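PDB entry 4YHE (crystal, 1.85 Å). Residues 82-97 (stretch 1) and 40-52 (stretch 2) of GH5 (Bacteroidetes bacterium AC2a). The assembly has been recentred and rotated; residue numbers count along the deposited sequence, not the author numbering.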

# COMPACT_ATOMS: atom_id res chain seq x y z
N ASP A 82 10.99 18.13 5.45
CA ASP A 82 10.04 19.26 5.48
C ASP A 82 8.86 19.06 4.53
O ASP A 82 7.71 19.36 4.88
CB ASP A 82 10.73 20.59 5.07
CG ASP A 82 11.63 21.21 6.16
OD1 ASP A 82 11.64 20.78 7.32
OD2 ASP A 82 12.37 22.16 5.83
N ARG A 83 9.15 18.59 3.32
CA ARG A 83 8.10 18.38 2.33
C ARG A 83 7.18 17.23 2.74
O ARG A 83 5.96 17.36 2.64
CB ARG A 83 8.72 18.13 0.96
CG ARG A 83 7.74 17.86 -0.15
CD ARG A 83 6.73 18.98 -0.34
NE ARG A 83 5.89 18.73 -1.51
CZ ARG A 83 4.76 19.39 -1.77
NH1 ARG A 83 4.36 20.35 -0.95
NH2 ARG A 83 4.06 19.12 -2.85
N VAL A 84 7.77 16.14 3.23
CA VAL A 84 6.98 15.04 3.78
C VAL A 84 6.08 15.58 4.91
O VAL A 84 4.86 15.33 4.90
CB VAL A 84 7.84 13.88 4.32
CG1 VAL A 84 6.93 12.80 4.92
CG2 VAL A 84 8.69 13.29 3.22
N ASP A 85 6.68 16.38 5.81
CA ASP A 85 5.94 17.04 6.91
C ASP A 85 4.79 17.88 6.38
O ASP A 85 3.67 17.81 6.90
CB ASP A 85 6.93 17.92 7.72
CG ASP A 85 6.41 18.37 9.08
OD1 ASP A 85 5.21 18.27 9.39
OD2 ASP A 85 7.28 18.86 9.84
N GLU A 86 5.06 18.67 5.36
CA GLU A 86 4.03 19.55 4.78
C GLU A 86 2.88 18.77 4.16
O GLU A 86 1.70 19.09 4.38
CB GLU A 86 4.63 20.50 3.73
CG GLU A 86 5.34 21.71 4.33
CD GLU A 86 4.60 23.05 4.12
OE1 GLU A 86 4.09 23.33 3.00
OE2 GLU A 86 4.55 23.83 5.10
N LEU A 87 3.21 17.75 3.39
CA LEU A 87 2.16 16.92 2.74
C LEU A 87 1.26 16.23 3.77
O LEU A 87 0.02 16.23 3.63
CB LEU A 87 2.83 15.86 1.86
CG LEU A 87 3.54 16.42 0.63
CD1 LEU A 87 4.44 15.35 0.06
CD2 LEU A 87 2.52 16.89 -0.38
N VAL A 88 1.90 15.65 4.79
CA VAL A 88 1.21 14.99 5.88
C VAL A 88 0.19 15.95 6.50
O VAL A 88 -0.96 15.60 6.75
CB VAL A 88 2.25 14.52 6.93
CG1 VAL A 88 1.66 14.26 8.29
CG2 VAL A 88 2.96 13.28 6.44
N HIS A 89 0.62 17.19 6.72
CA HIS A 89 -0.27 18.16 7.37
C HIS A 89 -1.32 18.77 6.47
O HIS A 89 -2.42 19.11 6.95
CB HIS A 89 0.58 19.18 8.15
CG HIS A 89 1.17 18.60 9.40
ND1 HIS A 89 2.47 18.12 9.47
CD2 HIS A 89 0.61 18.34 10.61
CE1 HIS A 89 2.68 17.64 10.67
NE2 HIS A 89 1.57 17.75 11.38
N MET A 90 -1.08 18.83 5.14
CA MET A 90 -2.17 19.13 4.20
C MET A 90 -3.26 18.06 4.24
O MET A 90 -4.46 18.36 4.28
CB MET A 90 -1.66 19.23 2.75
CG MET A 90 -0.66 20.35 2.47
SD MET A 90 -0.06 20.22 0.77
CE MET A 90 1.02 21.64 0.62
N ALA A 91 -2.82 16.79 4.22
CA ALA A 91 -3.73 15.66 4.33
C ALA A 91 -4.58 15.73 5.62
O ALA A 91 -5.80 15.51 5.59
CB ALA A 91 -2.94 14.36 4.30
N HIS A 92 -3.92 16.05 6.74
CA HIS A 92 -4.58 16.16 8.04
C HIS A 92 -5.58 17.29 8.02
O HIS A 92 -6.71 17.16 8.52
CB HIS A 92 -3.55 16.40 9.15
CG HIS A 92 -4.13 16.49 10.53
ND1 HIS A 92 -5.05 15.58 11.02
CD2 HIS A 92 -3.90 17.36 11.54
CE1 HIS A 92 -5.38 15.91 12.25
NE2 HIS A 92 -4.69 16.98 12.60
N LYS A 93 -5.19 18.40 7.41
CA LYS A 93 -6.11 19.52 7.23
C LYS A 93 -7.35 19.11 6.46
O LYS A 93 -8.44 19.63 6.71
CB LYS A 93 -5.39 20.66 6.51
CG LYS A 93 -6.15 21.97 6.42
CD LYS A 93 -5.16 23.08 6.05
CE LYS A 93 -5.87 24.36 5.64
NZ LYS A 93 -6.88 24.80 6.64
N ALA A 94 -7.21 18.18 5.51
CA ALA A 94 -8.37 17.68 4.81
C ALA A 94 -9.20 16.61 5.56
O ALA A 94 -10.19 16.12 5.02
CB ALA A 94 -7.95 17.17 3.43
N GLY A 95 -8.76 16.20 6.75
CA GLY A 95 -9.45 15.18 7.52
C GLY A 95 -9.11 13.72 7.21
O GLY A 95 -9.83 12.83 7.62
N LEU A 96 -8.00 13.49 6.53
CA LEU A 96 -7.61 12.13 6.11
C LEU A 96 -6.68 11.48 7.11
O LEU A 96 -5.86 12.14 7.73
CB LEU A 96 -6.92 12.18 4.73
CG LEU A 96 -7.71 12.81 3.60
CD1 LEU A 96 -6.81 13.17 2.44
CD2 LEU A 96 -8.83 11.88 3.17
N ILE A 97 -6.83 10.17 7.27
CA ILE A 97 -5.84 9.36 7.95
C ILE A 97 -4.68 9.24 6.95
O ILE A 97 -4.91 9.13 5.75
CB ILE A 97 -6.43 7.99 8.33
CG1 ILE A 97 -7.45 8.19 9.46
CG2 ILE A 97 -5.34 7.02 8.76
CD1 ILE A 97 -8.50 7.11 9.56
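Stretch 2, residues 40-52: KAATQQTFNGLAK

Packing of residues 40-52 on residues 82-97 of GH5. Stretch 2 enters as an extended segment, Lys40 to Thr43, and turns into a helix at Gln44 that runs beyond Lys52. Its axis passes 8.5 Å from that of helix 82-93, with the N-to-C directions 38° apart (signed crossing angle -38°), so the two helices run in roughly the same sense; together the stretches bury 583 Å². Lys40 stays out of reach. Ala41, with phi/psi of -68/148°, brings its CB to 3.6 Å from Arg83 NH2. Ala42 continues the extended course and offers its carbonyl to the edge of the same guanidinium: Arg83 NH2 donates to Ala42 O at 2.8 Å, and water 1 joins the pair, donating to Ala42 O and accepting from Arg83 NH1, both at 2.8 Å. The methyl of Ala42 meets Leu87, CB to CD2 3.8 Å. Thr43 turns its CA-to-CB bond away and caps the helix, its OG1 accepting a weak hydrogen bond from Gln45 N at 3.2 Å, while Thr43 N donates to Thr46 OG1 at 3.0 Å; its backbone C lies 3.7 Å from Met90 SD. Gln44, the first helical residue, leaves its backbone sideways (chi1 t, chi2 p), yet its amide reaches stretch 1: Gln44 NE2 donates to Met90 O at 2.9 Å, an acceptor that also receives Ala94 N at 3.0 Å within its own helix. The same NE2 donates to Asn48 OD1 at 3.2 Å, bracing the amide one turn along. Gln45 and Thr46 make no contact across the interface. Phe47 (chi1 m) points toward stretch 1 and has the largest covered area of any residue here, 89 Å². Leu87 O and Ala91 N lie over one face of its ring, with Leu87 O 3.9 Å from Phe47 CZ; Leu96 CD1 lies at the ring edge, 4.1 Å from Phe47 CD1. Met90 CB approaches CD2 of Phe47 obliquely at 3.6 Å, and Ala91 CB comes to 3.7 Å from Phe47 CD1. Asn48 starts away but its end returns, OD1 standing 3.9 Å from Ala94 CB and accepting from water 2 at 2.7 Å. Gly49 makes no contact with stretch 1. Leu50 adds a looser contact, its CB 4.2 Å from Leu96 CD1. Ala51 closes the interface where helix 82-93 gives way to the Schellman turn at Gly95: its CB lies 3.4 Å from Ala94 O and 4.3 Å from Leu96 CD2. Lys52 lies beyond the contact.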

# COMPACT_ATOMS: atom_id res chain seq x y z
N LYS A 40 2.95 16.55 -11.30
CA LYS A 40 3.18 17.81 -10.65
C LYS A 40 3.05 17.68 -9.14
O LYS A 40 2.42 16.74 -8.62
CB LYS A 40 2.28 18.90 -11.23
CG LYS A 40 2.60 19.14 -12.71
CD LYS A 40 1.83 20.30 -13.32
CE LYS A 40 2.21 20.50 -14.79
NZ LYS A 40 2.25 19.29 -15.67
N ALA A 41 3.61 18.64 -8.42
CA ALA A 41 3.68 18.55 -6.96
C ALA A 41 2.29 18.65 -6.35
O ALA A 41 1.45 19.37 -6.89
CB ALA A 41 4.60 19.62 -6.40
N ALA A 42 2.06 17.98 -5.22
CA ALA A 42 0.75 17.99 -4.60
C ALA A 42 0.50 19.32 -3.92
O ALA A 42 1.43 20.00 -3.49
CB ALA A 42 0.60 16.83 -3.65
N THR A 43 -0.77 19.70 -3.82
CA THR A 43 -1.15 20.93 -3.16
C THR A 43 -2.26 20.62 -2.17
O THR A 43 -2.74 19.51 -2.08
CB THR A 43 -1.70 21.97 -4.18
OG1 THR A 43 -2.95 21.54 -4.78
CG2 THR A 43 -0.69 22.23 -5.25
N GLN A 44 -2.66 21.61 -1.39
CA GLN A 44 -3.83 21.40 -0.52
C GLN A 44 -5.05 20.94 -1.28
O GLN A 44 -5.84 20.16 -0.76
CB GLN A 44 -4.21 22.69 0.22
CG GLN A 44 -5.23 22.49 1.35
CD GLN A 44 -4.75 21.51 2.42
OE1 GLN A 44 -3.70 21.71 3.04
NE2 GLN A 44 -5.53 20.45 2.65
N GLN A 45 -5.24 21.47 -2.48
CA GLN A 45 -6.38 21.14 -3.32
C GLN A 45 -6.39 19.63 -3.66
O GLN A 45 -7.45 19.02 -3.79
CB GLN A 45 -6.38 22.01 -4.59
CG GLN A 45 -6.72 23.50 -4.36
CD GLN A 45 -5.73 24.25 -3.45
OE1 GLN A 45 -4.50 24.35 -3.73
NE2 GLN A 45 -6.26 24.79 -2.34
N THR A 46 -5.20 19.04 -3.82
CA THR A 46 -5.12 17.60 -4.01
C THR A 46 -5.86 16.86 -2.91
O THR A 46 -6.76 16.06 -3.18
CB THR A 46 -3.66 17.09 -4.02
OG1 THR A 46 -2.88 17.86 -4.95
CG2 THR A 46 -3.61 15.63 -4.40
N PHE A 47 -5.50 17.14 -1.66
CA PHE A 47 -6.04 16.43 -0.52
C PHE A 47 -7.50 16.80 -0.27
O PHE A 47 -8.29 15.93 0.13
CB PHE A 47 -5.17 16.68 0.70
CG PHE A 47 -3.77 16.19 0.51
CD1 PHE A 47 -3.48 14.84 0.67
CD2 PHE A 47 -2.77 17.05 0.13
CE1 PHE A 47 -2.19 14.37 0.47
CE2 PHE A 47 -1.48 16.58 -0.09
CZ PHE A 47 -1.19 15.25 0.09
N ASN A 48 -7.87 18.04 -0.55
CA ASN A 48 -9.29 18.43 -0.49
C ASN A 48 -10.14 17.60 -1.47
O ASN A 48 -11.26 17.15 -1.15
CB ASN A 48 -9.43 19.93 -0.82
CG ASN A 48 -8.84 20.84 0.26
OD1 ASN A 48 -8.46 20.41 1.35
ND2 ASN A 48 -8.80 22.13 -0.03
N GLY A 49 -9.60 17.39 -2.67
CA GLY A 49 -10.25 16.58 -3.69
C GLY A 49 -10.50 15.17 -3.20
O GLY A 49 -11.58 14.63 -3.41
N LEU A 50 -9.50 14.58 -2.54
CA LEU A 50 -9.63 13.23 -2.03
C LEU A 50 -10.77 13.14 -0.99
O LEU A 50 -11.60 12.26 -1.07
CB LEU A 50 -8.34 12.76 -1.40
CG LEU A 50 -7.11 12.80 -2.33
CD1 LEU A 50 -5.92 12.25 -1.57
CD2 LEU A 50 -7.37 11.99 -3.59
N ALA A 51 -10.79 14.06 -0.04
CA ALA A 51 -11.80 14.03 1.02
C ALA A 51 -13.19 14.25 0.47
O ALA A 51 -14.12 13.55 0.84
CB ALA A 51 -11.49 15.07 2.09
N LYS A 52 -13.31 15.17 -0.47
CA LYS A 52 -14.57 15.45 -1.16
C LYS A 52 -15.12 14.25 -1.92
O LYS A 52 -16.34 14.05 -2.01
CB LYS A 52 -14.36 16.60 -2.13
CG LYS A 52 -15.58 17.00 -2.92
CD LYS A 52 -15.33 18.37 -3.54
CE LYS A 52 -16.34 18.69 -4.64
NZ LYS A 52 -17.72 18.64 -4.09
O HOH W 1 2.90 22.16 -2.57
O HOH W 2 -8.69 21.46 3.86